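Local coordinates for chitinase (Thermococcus chitonophagus, PDB 5XSW), which hydrolyses chitin, probably as an endochitinase, this chain being the C-terminal part of a longer protein that may also bind polysaccharide, at residues M302-V311 against W477-P486; H147-N155 against P325-D333. All coordinates share one frame; numbering follows the deposited sequence.

Contact 1. Residues M302-V311 against W477-P486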
loop_
_atom_site.group_PDB
_atom_site.type_symbol
_atom_site.label_atom_id
_atom_site.label_comp_id
_atom_site.label_asym_id
_atom_site.label_seq_id
_atom_site.Cartn_x
_atom_site.Cartn_y
_atom_site.Cartn_z
ATOM N N MET A 302 -6.577 1.100 -11.440
ATOM C CA MET A 302 -5.215 0.642 -11.291
ATOM C C MET A 302 -5.111 -0.830 -11.672
ATOM O O MET A 302 -4.173 -1.219 -12.330
ATOM C CB MET A 302 -4.738 0.838 -9.854
ATOM C CG MET A 302 -3.389 0.212 -9.549
ATOM S SD MET A 302 -3.482 -1.526 -9.088
ATOM C CE MET A 302 -4.047 -1.398 -7.397
ATOM N N GLU A 303 -6.080 -1.637 -11.272
ATOM C CA GLU A 303 -6.026 -3.048 -11.610
ATOM C C GLU A 303 -6.059 -3.232 -13.124
ATOM O O GLU A 303 -5.260 -3.966 -13.679
ATOM C CB GLU A 303 -7.218 -3.784 -11.011
ATOM C CG GLU A 303 -7.380 -3.668 -9.510
ATOM C CD GLU A 303 -8.671 -4.294 -9.036
ATOM O OE1 GLU A 303 -9.051 -5.329 -9.594
ATOM O OE2 GLU A 303 -9.307 -3.749 -8.128
ATOM N N ARG A 304 -6.966 -2.519 -13.777
ATOM C CA ARG A 304 -7.136 -2.620 -15.214
ATOM C C ARG A 304 -5.900 -2.150 -15.951
ATOM O O ARG A 304 -5.449 -2.804 -16.869
ATOM C CB ARG A 304 -8.353 -1.816 -15.659
ATOM C CG ARG A 304 -8.792 -2.068 -17.089
ATOM C CD ARG A 304 -10.246 -1.699 -17.280
ATOM N NE ARG A 304 -10.712 -1.808 -18.655
ATOM C CZ ARG A 304 -10.682 -0.820 -19.536
ATOM N NH1 ARG A 304 -10.185 0.359 -19.208
ATOM N NH2 ARG A 304 -11.143 -1.014 -20.756
ATOM N N GLU A 305 -5.346 -1.029 -15.508
ATOM C CA GLU A 305 -4.111 -0.483 -16.065
ATOM C C GLU A 305 -2.946 -1.438 -15.883
ATOM O O GLU A 305 -2.076 -1.569 -16.783
ATOM C CB GLU A 305 -3.747 0.891 -15.463
ATOM C CG GLU A 305 -4.719 2.096 -15.866
ATOM C CD GLU A 305 -4.305 2.837 -17.169
ATOM O OE1 GLU A 305 -3.271 2.446 -17.758
ATOM O OE2 GLU A 305 -4.967 3.864 -17.549
ATOM N N LEU A 306 -2.887 -2.104 -14.730
ATOM C CA LEU A 306 -1.780 -3.030 -14.469
ATOM C C LEU A 306 -1.875 -4.251 -15.440
ATOM O O LEU A 306 -0.850 -4.729 -15.978
ATOM C CB LEU A 306 -1.824 -3.548 -13.013
ATOM C CG LEU A 306 -0.791 -4.591 -12.643
ATOM C CD1 LEU A 306 0.626 -4.045 -12.704
ATOM C CD2 LEU A 306 -1.128 -5.080 -11.201
ATOM N N LEU A 307 -3.077 -4.786 -15.585
ATOM C CA LEU A 307 -3.289 -5.914 -16.491
ATOM C C LEU A 307 -2.843 -5.509 -17.908
ATOM O O LEU A 307 -2.060 -6.209 -18.565
ATOM C CB LEU A 307 -4.736 -6.355 -16.461
ATOM C CG LEU A 307 -5.061 -7.196 -15.191
ATOM C CD1 LEU A 307 -6.535 -7.357 -14.918
ATOM C CD2 LEU A 307 -4.368 -8.590 -15.159
ATOM N N TYR A 308 -3.354 -4.392 -18.380
ATOM C CA TYR A 308 -2.981 -3.908 -19.710
ATOM C C TYR A 308 -1.498 -3.716 -19.852
ATOM O O TYR A 308 -0.940 -4.048 -20.914
ATOM C CB TYR A 308 -3.670 -2.580 -20.026
ATOM C CG TYR A 308 -5.033 -2.685 -20.734
ATOM C CD1 TYR A 308 -5.101 -2.880 -22.137
ATOM C CD2 TYR A 308 -6.213 -2.486 -20.042
ATOM C CE1 TYR A 308 -6.338 -2.913 -22.809
ATOM C CE2 TYR A 308 -7.474 -2.488 -20.695
ATOM C CZ TYR A 308 -7.496 -2.707 -22.120
ATOM O OH TYR A 308 -8.701 -2.713 -22.784
ATOM N N ALA A 309 -0.844 -3.135 -18.839
ATOM C CA ALA A 309 0.615 -2.885 -18.930
ATOM C C ALA A 309 1.394 -4.176 -19.047
ATOM O O ALA A 309 2.512 -4.191 -19.592
ATOM C CB ALA A 309 1.143 -2.116 -17.721
ATOM N N ALA A 310 0.850 -5.239 -18.473
ATOM C CA ALA A 310 1.557 -6.511 -18.455
ATOM C C ALA A 310 1.285 -7.340 -19.699
ATOM O O ALA A 310 2.136 -8.082 -20.129
ATOM C CB ALA A 310 1.137 -7.351 -17.230
ATOM N N VAL A 311 0.054 -7.331 -20.188
ATOM C CA VAL A 311 -0.279 -8.308 -21.245
ATOM C C VAL A 311 -0.544 -7.636 -22.617
ATOM O O VAL A 311 -0.694 -8.327 -23.623
ATOM C CB VAL A 311 -1.474 -9.188 -20.844
ATOM C CG1 VAL A 311 -1.237 -9.788 -19.450
ATOM C CG2 VAL A 311 -2.762 -8.428 -20.881
ATOM N N TRP A 477 5.497 1.703 -9.341
ATOM C CA TRP A 477 4.790 1.191 -10.548
ATOM C C TRP A 477 5.758 0.421 -11.460
ATOM O O TRP A 477 5.501 -0.693 -11.953
ATOM C CB TRP A 477 4.163 2.355 -11.306
ATOM C CG TRP A 477 3.472 1.906 -12.580
ATOM C CD1 TRP A 477 3.946 2.023 -13.894
ATOM C CD2 TRP A 477 2.231 1.184 -12.657
ATOM N NE1 TRP A 477 3.008 1.443 -14.768
ATOM C CE2 TRP A 477 1.965 0.925 -14.031
ATOM C CE3 TRP A 477 1.298 0.751 -11.700
ATOM C CZ2 TRP A 477 0.790 0.278 -14.446
ATOM C CZ3 TRP A 477 0.111 0.110 -12.134
ATOM C CH2 TRP A 477 -0.118 -0.105 -13.495
ATOM N N TYR A 478 6.905 1.012 -11.633
ATOM C CA TYR A 478 7.915 0.432 -12.513
ATOM C C TYR A 478 8.254 -0.984 -12.154
ATOM O O TYR A 478 8.157 -1.884 -13.000
ATOM C CB TYR A 478 9.179 1.298 -12.479
ATOM C CG TYR A 478 10.210 0.877 -13.559
ATOM C CD1 TYR A 478 10.014 1.198 -14.923
ATOM C CD2 TYR A 478 11.334 0.172 -13.210
ATOM C CE1 TYR A 478 10.947 0.778 -15.906
ATOM C CE2 TYR A 478 12.303 -0.226 -14.187
ATOM C CZ TYR A 478 12.095 0.085 -15.514
ATOM O OH TYR A 478 13.042 -0.328 -16.438
ATOM N N TYR A 479 8.673 -1.222 -10.907
ATOM C CA TYR A 479 9.057 -2.589 -10.558
ATOM C C TYR A 479 7.867 -3.504 -10.494
ATOM O O TYR A 479 7.936 -4.671 -10.863
ATOM C CB TYR A 479 9.812 -2.625 -9.207
ATOM C CG TYR A 479 11.004 -1.725 -9.224
ATOM C CD1 TYR A 479 12.134 -2.022 -10.004
ATOM C CD2 TYR A 479 10.991 -0.555 -8.510
ATOM C CE1 TYR A 479 13.232 -1.127 -10.039
ATOM C CE2 TYR A 479 12.039 0.314 -8.540
ATOM C CZ TYR A 479 13.169 0.013 -9.297
ATOM O OH TYR A 479 14.212 0.945 -9.269
ATOM N N HIS A 480 6.743 -2.986 -10.039
ATOM C CA HIS A 480 5.599 -3.869 -9.924
ATOM C C HIS A 480 5.068 -4.316 -11.313
ATOM O O HIS A 480 4.865 -5.493 -11.581
ATOM C CB HIS A 480 4.456 -3.169 -9.180
ATOM C CG HIS A 480 3.359 -4.103 -8.801
ATOM N ND1 HIS A 480 2.051 -3.701 -8.653
ATOM C CD2 HIS A 480 3.395 -5.412 -8.470
ATOM C CE1 HIS A 480 1.316 -4.737 -8.283
ATOM N NE2 HIS A 480 2.106 -5.799 -8.202
ATOM N N ALA A 481 4.850 -3.355 -12.195
ATOM C CA ALA A 481 4.298 -3.677 -13.524
ATOM C C ALA A 481 5.320 -4.444 -14.379
ATOM O O ALA A 481 4.922 -5.332 -15.129
ATOM C CB ALA A 481 3.826 -2.375 -14.241
ATOM N N ARG A 482 6.619 -4.151 -14.261
ATOM C CA ARG A 482 7.578 -4.977 -15.044
ATOM C C ARG A 482 7.622 -6.424 -14.554
ATOM O O ARG A 482 7.948 -7.292 -15.324
ATOM C CB ARG A 482 9.007 -4.413 -15.012
ATOM C CG ARG A 482 9.060 -3.061 -15.590
ATOM C CD ARG A 482 10.394 -2.754 -16.133
ATOM N NE ARG A 482 10.472 -3.406 -17.437
ATOM C CZ ARG A 482 11.597 -3.608 -18.090
ATOM N NH1 ARG A 482 12.737 -3.218 -17.542
ATOM N NH2 ARG A 482 11.566 -4.235 -19.267
ATOM N N ASN A 483 7.288 -6.688 -13.290
ATOM C CA ASN A 483 7.392 -8.063 -12.738
ATOM C C ASN A 483 6.053 -8.809 -12.656
ATOM O O ASN A 483 5.935 -9.803 -11.939
ATOM C CB ASN A 483 8.029 -8.017 -11.323
ATOM C CG ASN A 483 9.516 -7.713 -11.364
ATOM O OD1 ASN A 483 10.318 -8.617 -11.568
ATOM N ND2 ASN A 483 9.894 -6.436 -11.196
ATOM N N TYR A 484 5.029 -8.296 -13.338
ATOM C CA TYR A 484 3.665 -8.794 -13.178
ATOM C C TYR A 484 3.372 -9.718 -14.366
ATOM O O TYR A 484 3.498 -9.284 -15.513
ATOM C CB TYR A 484 2.658 -7.605 -13.106
ATOM C CG TYR A 484 1.277 -8.001 -12.657
ATOM C CD1 TYR A 484 1.046 -8.409 -11.337
ATOM C CD2 TYR A 484 0.200 -7.976 -13.552
ATOM C CE1 TYR A 484 -0.233 -8.784 -10.929
ATOM C CE2 TYR A 484 -1.077 -8.318 -13.156
ATOM C CZ TYR A 484 -1.291 -8.732 -11.852
ATOM O OH TYR A 484 -2.565 -9.070 -11.483
ATOM N N ASN A 485 3.018 -10.975 -14.085
ATOM C CA ASN A 485 2.812 -11.977 -15.146
ATOM C C ASN A 485 1.541 -12.767 -14.924
ATOM O O ASN A 485 1.578 -13.885 -14.418
ATOM C CB ASN A 485 4.031 -12.944 -15.219
ATOM C CG ASN A 485 5.327 -12.199 -15.492
ATOM O OD1 ASN A 485 6.195 -12.112 -14.626
ATOM N ND2 ASN A 485 5.435 -11.602 -16.688
ATOM N N PRO A 486 0.396 -12.175 -15.282
ATOM C CA PRO A 486 -0.916 -12.760 -15.004
ATOM C C PRO A 486 -1.361 -13.744 -16.091
ATOM O O PRO A 486 -0.561 -14.092 -16.965
ATOM C CB PRO A 486 -1.838 -11.539 -15.007
ATOM C CG PRO A 486 -1.162 -10.577 -15.994
ATOM C CD PRO A 486 0.301 -10.842 -15.927
ATOM O OXT PRO A 486 -2.535 -14.156 -16.125
#
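The Y484 ring takes L306 squarely on one face: CD2 of L306 stands 3.6 Å from the ring centroid, 7° off the normal, a CH-pi contact in which side chain and ring cross at about a right angle. The ring's edge meets L307 CD2 and A310 CB near its plane, the latter 3.8 Å from Y484 CD2. W477 is used differently. Its indole carries A481 CB over one face, towards the rim, and turns its edge to the backbone at E305 C, 3.9 Å from W477 CH2; L306 CA lies 3.5 Å from the same CH2. Placing CG anti to the backbone N (chi1 178°) sends the indole across to sit as a knob in the hole formed by M302, E305, L306 and A309. L306 thus serves both aromatics, and its other methyl, CD1, lies 3.9 Å from A481 CB. Beyond the end of helix 475-482 the chain passes across the last turns of 302-311, and the C-terminal residue P486 packs its CG 3.5 Å from V311 CG1, also touching A310 and L307. The contact is a worked case of one aromatic knob, W477, and a second ring beyond the helix end joining 302-311 to 477-482, segments that cross at -62° with a closest axis approach of 9.8 Å, without polar bonds between them. The polar ends turn elsewhere: Y484 OH bonds to V340 O, and W477 NE1 finds its partner at L105. Helix 340-346 adds V340 beside L306 and I343 beside Y484, while helix 327-338 packs I331 and I332 against L307.

Contact 2. Residues H147-N155 against P325-D333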
loop_
_atom_site.group_PDB
_atom_site.type_symbol
_atom_site.label_atom_id
_atom_site.label_comp_id
_atom_site.label_asym_id
_atom_site.label_seq_id
_atom_site.Cartn_x
_atom_site.Cartn_y
_atom_site.Cartn_z
ATOM N N HIS A 147 -29.485 -1.924 -19.935
ATOM C CA HIS A 147 -28.184 -2.275 -20.490
ATOM C C HIS A 147 -27.506 -3.335 -19.623
ATOM O O HIS A 147 -28.081 -3.800 -18.656
ATOM C CB HIS A 147 -27.300 -1.051 -20.595
ATOM C CG HIS A 147 -27.011 -0.396 -19.257
ATOM N ND1 HIS A 147 -25.806 -0.551 -18.586
ATOM C CD2 HIS A 147 -27.788 0.392 -18.460
ATOM C CE1 HIS A 147 -25.831 0.156 -17.462
ATOM N NE2 HIS A 147 -27.024 0.728 -17.353
ATOM N N GLN A 148 -26.297 -3.733 -19.981
ATOM C CA GLN A 148 -25.647 -4.789 -19.197
ATOM C C GLN A 148 -24.154 -4.461 -19.016
ATOM O O GLN A 148 -23.304 -5.360 -18.984
ATOM C CB GLN A 148 -25.868 -6.176 -19.879
ATOM C CG GLN A 148 -27.307 -6.785 -19.567
ATOM C CD GLN A 148 -27.589 -7.162 -18.051
ATOM O OE1 GLN A 148 -27.466 -8.340 -17.682
ATOM N NE2 GLN A 148 -28.014 -6.171 -17.200
ATOM N N ASN A 149 -23.811 -3.186 -18.920
ATOM C CA ASN A 149 -22.396 -2.836 -18.684
ATOM C C ASN A 149 -21.932 -3.294 -17.273
ATOM O O ASN A 149 -22.710 -3.230 -16.301
ATOM C CB ASN A 149 -22.176 -1.322 -18.812
ATOM C CG ASN A 149 -22.360 -0.822 -20.257
ATOM O OD1 ASN A 149 -21.426 -0.821 -21.054
ATOM N ND2 ASN A 149 -23.531 -0.336 -20.545
ATOM N N GLY A 150 -20.689 -3.724 -17.160
ATOM C CA GLY A 150 -20.214 -4.128 -15.841
ATOM C C GLY A 150 -19.420 -2.968 -15.294
ATOM O O GLY A 150 -19.952 -1.878 -15.123
ATOM N N PHE A 151 -18.136 -3.193 -15.054
ATOM C CA PHE A 151 -17.244 -2.203 -14.474
ATOM C C PHE A 151 -17.046 -0.966 -15.420
ATOM O O PHE A 151 -17.175 0.176 -15.006
ATOM C CB PHE A 151 -15.867 -2.893 -14.193
ATOM C CG PHE A 151 -14.747 -1.940 -13.930
ATOM C CD1 PHE A 151 -14.903 -0.936 -12.971
ATOM C CD2 PHE A 151 -13.523 -2.092 -14.555
ATOM C CE1 PHE A 151 -13.861 -0.072 -12.671
ATOM C CE2 PHE A 151 -12.482 -1.180 -14.274
ATOM C CZ PHE A 151 -12.669 -0.184 -13.326
ATOM N N ILE A 152 -16.718 -1.219 -16.687
ATOM C CA ILE A 152 -16.446 -0.122 -17.673
ATOM C C ILE A 152 -17.685 0.085 -18.541
ATOM O O ILE A 152 -18.269 -0.894 -18.987
ATOM C CB ILE A 152 -15.198 -0.434 -18.586
ATOM C CG1 ILE A 152 -13.906 -0.518 -17.722
ATOM C CG2 ILE A 152 -15.020 0.623 -19.733
ATOM C CD1 ILE A 152 -13.484 0.865 -17.174
ATOM N N MET A 153 -18.048 1.346 -18.803
ATOM C CA MET A 153 -19.282 1.640 -19.502
ATOM C C MET A 153 -18.967 1.667 -21.022
ATOM O O MET A 153 -18.865 2.741 -21.603
ATOM C CB MET A 153 -19.876 2.989 -19.053
ATOM C CG MET A 153 -21.373 3.157 -19.618
ATOM S SD MET A 153 -22.563 2.235 -18.632
ATOM C CE MET A 153 -23.009 3.397 -17.353
ATOM N N TYR A 154 -18.722 0.502 -21.620
ATOM C CA TYR A 154 -18.424 0.466 -23.073
ATOM C C TYR A 154 -19.639 0.929 -23.880
ATOM O O TYR A 154 -19.479 1.530 -24.901
ATOM C CB TYR A 154 -18.040 -0.945 -23.519
ATOM C CG TYR A 154 -16.775 -1.486 -22.865
ATOM C CD1 TYR A 154 -15.553 -1.069 -23.294
ATOM C CD2 TYR A 154 -16.850 -2.440 -21.822
ATOM C CE1 TYR A 154 -14.339 -1.588 -22.662
ATOM C CE2 TYR A 154 -15.656 -2.981 -21.192
ATOM C CZ TYR A 154 -14.432 -2.546 -21.624
ATOM O OH TYR A 154 -13.259 -3.032 -21.067
ATOM N N ASN A 155 -20.848 0.630 -23.417
ATOM C CA ASN A 155 -22.073 0.982 -24.170
ATOM C C ASN A 155 -23.090 1.779 -23.315
ATOM O O ASN A 155 -24.067 1.239 -22.816
ATOM C CB ASN A 155 -22.723 -0.316 -24.705
ATOM C CG ASN A 155 -21.744 -1.177 -25.560
ATOM O OD1 ASN A 155 -21.351 -2.289 -25.153
ATOM N ND2 ASN A 155 -21.395 -0.691 -26.759
ATOM N N PRO A 325 -19.713 -12.988 -20.750
ATOM C CA PRO A 325 -19.701 -11.568 -21.076
ATOM C C PRO A 325 -19.351 -10.657 -19.831
ATOM O O PRO A 325 -19.048 -9.487 -19.984
ATOM C CB PRO A 325 -21.140 -11.325 -21.566
ATOM C CG PRO A 325 -21.947 -12.305 -20.807
ATOM C CD PRO A 325 -21.072 -13.552 -20.724
ATOM N N TRP A 326 -19.362 -11.223 -18.637
ATOM C CA TRP A 326 -19.049 -10.444 -17.423
ATOM C C TRP A 326 -17.607 -10.759 -16.961
ATOM O O TRP A 326 -17.205 -10.363 -15.852
ATOM C CB TRP A 326 -20.074 -10.759 -16.335
ATOM C CG TRP A 326 -21.405 -10.093 -16.514
ATOM C CD1 TRP A 326 -22.461 -10.537 -17.278
ATOM C CD2 TRP A 326 -21.832 -8.857 -15.925
ATOM N NE1 TRP A 326 -23.507 -9.640 -17.201
ATOM C CE2 TRP A 326 -23.154 -8.609 -16.375
ATOM C CE3 TRP A 326 -21.223 -7.934 -15.076
ATOM C CZ2 TRP A 326 -23.879 -7.472 -15.996
ATOM C CZ3 TRP A 326 -21.946 -6.815 -14.691
ATOM C CH2 TRP A 326 -23.253 -6.589 -15.156
ATOM N N ALA A 327 -16.836 -11.463 -17.810
ATOM C CA ALA A 327 -15.492 -11.888 -17.434
ATOM C C ALA A 327 -14.596 -10.729 -16.906
ATOM O O ALA A 327 -14.002 -10.886 -15.859
ATOM C CB ALA A 327 -14.783 -12.562 -18.602
ATOM N N GLU A 328 -14.484 -9.612 -17.630
ATOM C CA GLU A 328 -13.634 -8.530 -17.210
ATOM C C GLU A 328 -14.048 -8.016 -15.798
ATOM O O GLU A 328 -13.205 -7.795 -14.888
ATOM C CB GLU A 328 -13.676 -7.380 -18.212
ATOM C CG GLU A 328 -12.851 -6.167 -17.707
ATOM C CD GLU A 328 -12.777 -5.010 -18.693
ATOM O OE1 GLU A 328 -13.828 -4.698 -19.319
ATOM O OE2 GLU A 328 -11.709 -4.390 -18.793
ATOM N N THR A 329 -15.339 -7.805 -15.646
ATOM C CA THR A 329 -15.906 -7.279 -14.380
ATOM C C THR A 329 -15.628 -8.263 -13.230
ATOM O O THR A 329 -15.321 -7.854 -12.110
ATOM C CB THR A 329 -17.433 -6.989 -14.524
ATOM O OG1 THR A 329 -17.596 -5.955 -15.529
ATOM C CG2 THR A 329 -17.999 -6.481 -13.181
ATOM N N GLU A 330 -15.768 -9.555 -13.482
ATOM C CA GLU A 330 -15.448 -10.551 -12.473
ATOM C C GLU A 330 -13.953 -10.497 -12.029
ATOM O O GLU A 330 -13.661 -10.560 -10.827
ATOM C CB GLU A 330 -15.746 -11.983 -13.024
ATOM C CG GLU A 330 -17.265 -12.205 -13.162
ATOM C CD GLU A 330 -17.555 -13.422 -14.028
ATOM O OE1 GLU A 330 -16.821 -14.412 -13.900
ATOM O OE2 GLU A 330 -18.488 -13.379 -14.824
ATOM N N ILE A 331 -13.046 -10.393 -12.991
ATOM C CA ILE A 331 -11.597 -10.325 -12.740
ATOM C C ILE A 331 -11.280 -9.065 -11.927
ATOM O O ILE A 331 -10.573 -9.095 -10.903
ATOM C CB ILE A 331 -10.822 -10.299 -14.032
ATOM C CG1 ILE A 331 -10.950 -11.667 -14.732
ATOM C CG2 ILE A 331 -9.323 -9.996 -13.781
ATOM C CD1 ILE A 331 -10.374 -11.712 -16.142
ATOM N N ILE A 332 -11.809 -7.951 -12.385
ATOM C CA ILE A 332 -11.539 -6.688 -11.704
ATOM C C ILE A 332 -12.145 -6.697 -10.266
ATOM O O ILE A 332 -11.479 -6.260 -9.332
ATOM C CB ILE A 332 -12.099 -5.465 -12.500
ATOM C CG1 ILE A 332 -11.348 -5.222 -13.823
ATOM C CG2 ILE A 332 -12.024 -4.149 -11.677
ATOM C CD1 ILE A 332 -9.819 -5.179 -13.718
ATOM N N ASP A 333 -13.382 -7.163 -10.100
ATOM C CA ASP A 333 -13.952 -7.242 -8.757
ATOM C C ASP A 333 -13.173 -8.240 -7.867
ATOM O O ASP A 333 -12.943 -7.999 -6.694
ATOM C CB ASP A 333 -15.395 -7.691 -8.786
ATOM C CG ASP A 333 -16.005 -7.665 -7.424
ATOM O OD1 ASP A 333 -16.202 -6.544 -6.924
ATOM O OD2 ASP A 333 -16.210 -8.733 -6.780
HETATM O O HOH W 1 -20.483 -6.828 -18.695
HETATM O O HOH W 2 -25.921 -9.944 -18.716
HETATM O O HOH W 3 -16.015 -4.014 -17.596
#
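F151 and T329 join the loop 147-155 to the first turns of helix 327-338, a loop-to-helix contact in which W326, at the N-cap position, faces the outer part of the loop. The tight half lies around G150: F151 N donates to T329 OG1 at 2.9 Å and 162°, and G150 CA sits 3.2 Å from the same T329 OG1, where a side chain would collide, and 3.4 Å from W326 CZ3. With CG swung away from the backbone N (chi1 165°), F151 holds its ring between I152 CD1 on one face and I332 CG2 on the other, the latter 4.0 Å from its centroid. The other half is looser and wet. Q148 and W326 are bridged by water: one molecule accepts the N-H of W326 NE1 and donates to Q148 OE1, and another lies over the indole face, linking Q148 O to P325 O. Replacing W326 with an alanine is likely to open a gap beside G150 and leave the water at Q148 OE1 without its indole N-H. At the other end of the contact, Y154 OH donates a very short bond to E328 OE1, whose carboxylate lies nearly coplanar with the ring, 16° apart, and R304 NH2 bonds to the same hydroxyl.

Overall arrangement
From the N terminus, the chain first builds beta strands (3-104), then, after the short helix 136-139, lays down loop 147-155, the first half of contact 2. Helix 288-311 supplies the first half of contact 1 before helix 327-338 returns to close contact 2 over some 170 residues; contact 1 closes only at the C terminus, in 477-486. The two closures therefore cross rather than nest. They are also joined in space: R304, on the helix of contact 1, pairs its NE with E328 OE2 of contact 2 in a salt bridge. Further along helix 327-338, D333 bonds to H374, a residue of the glycan pocket, so contact 2 adjoins the sugar-binding side of the fold.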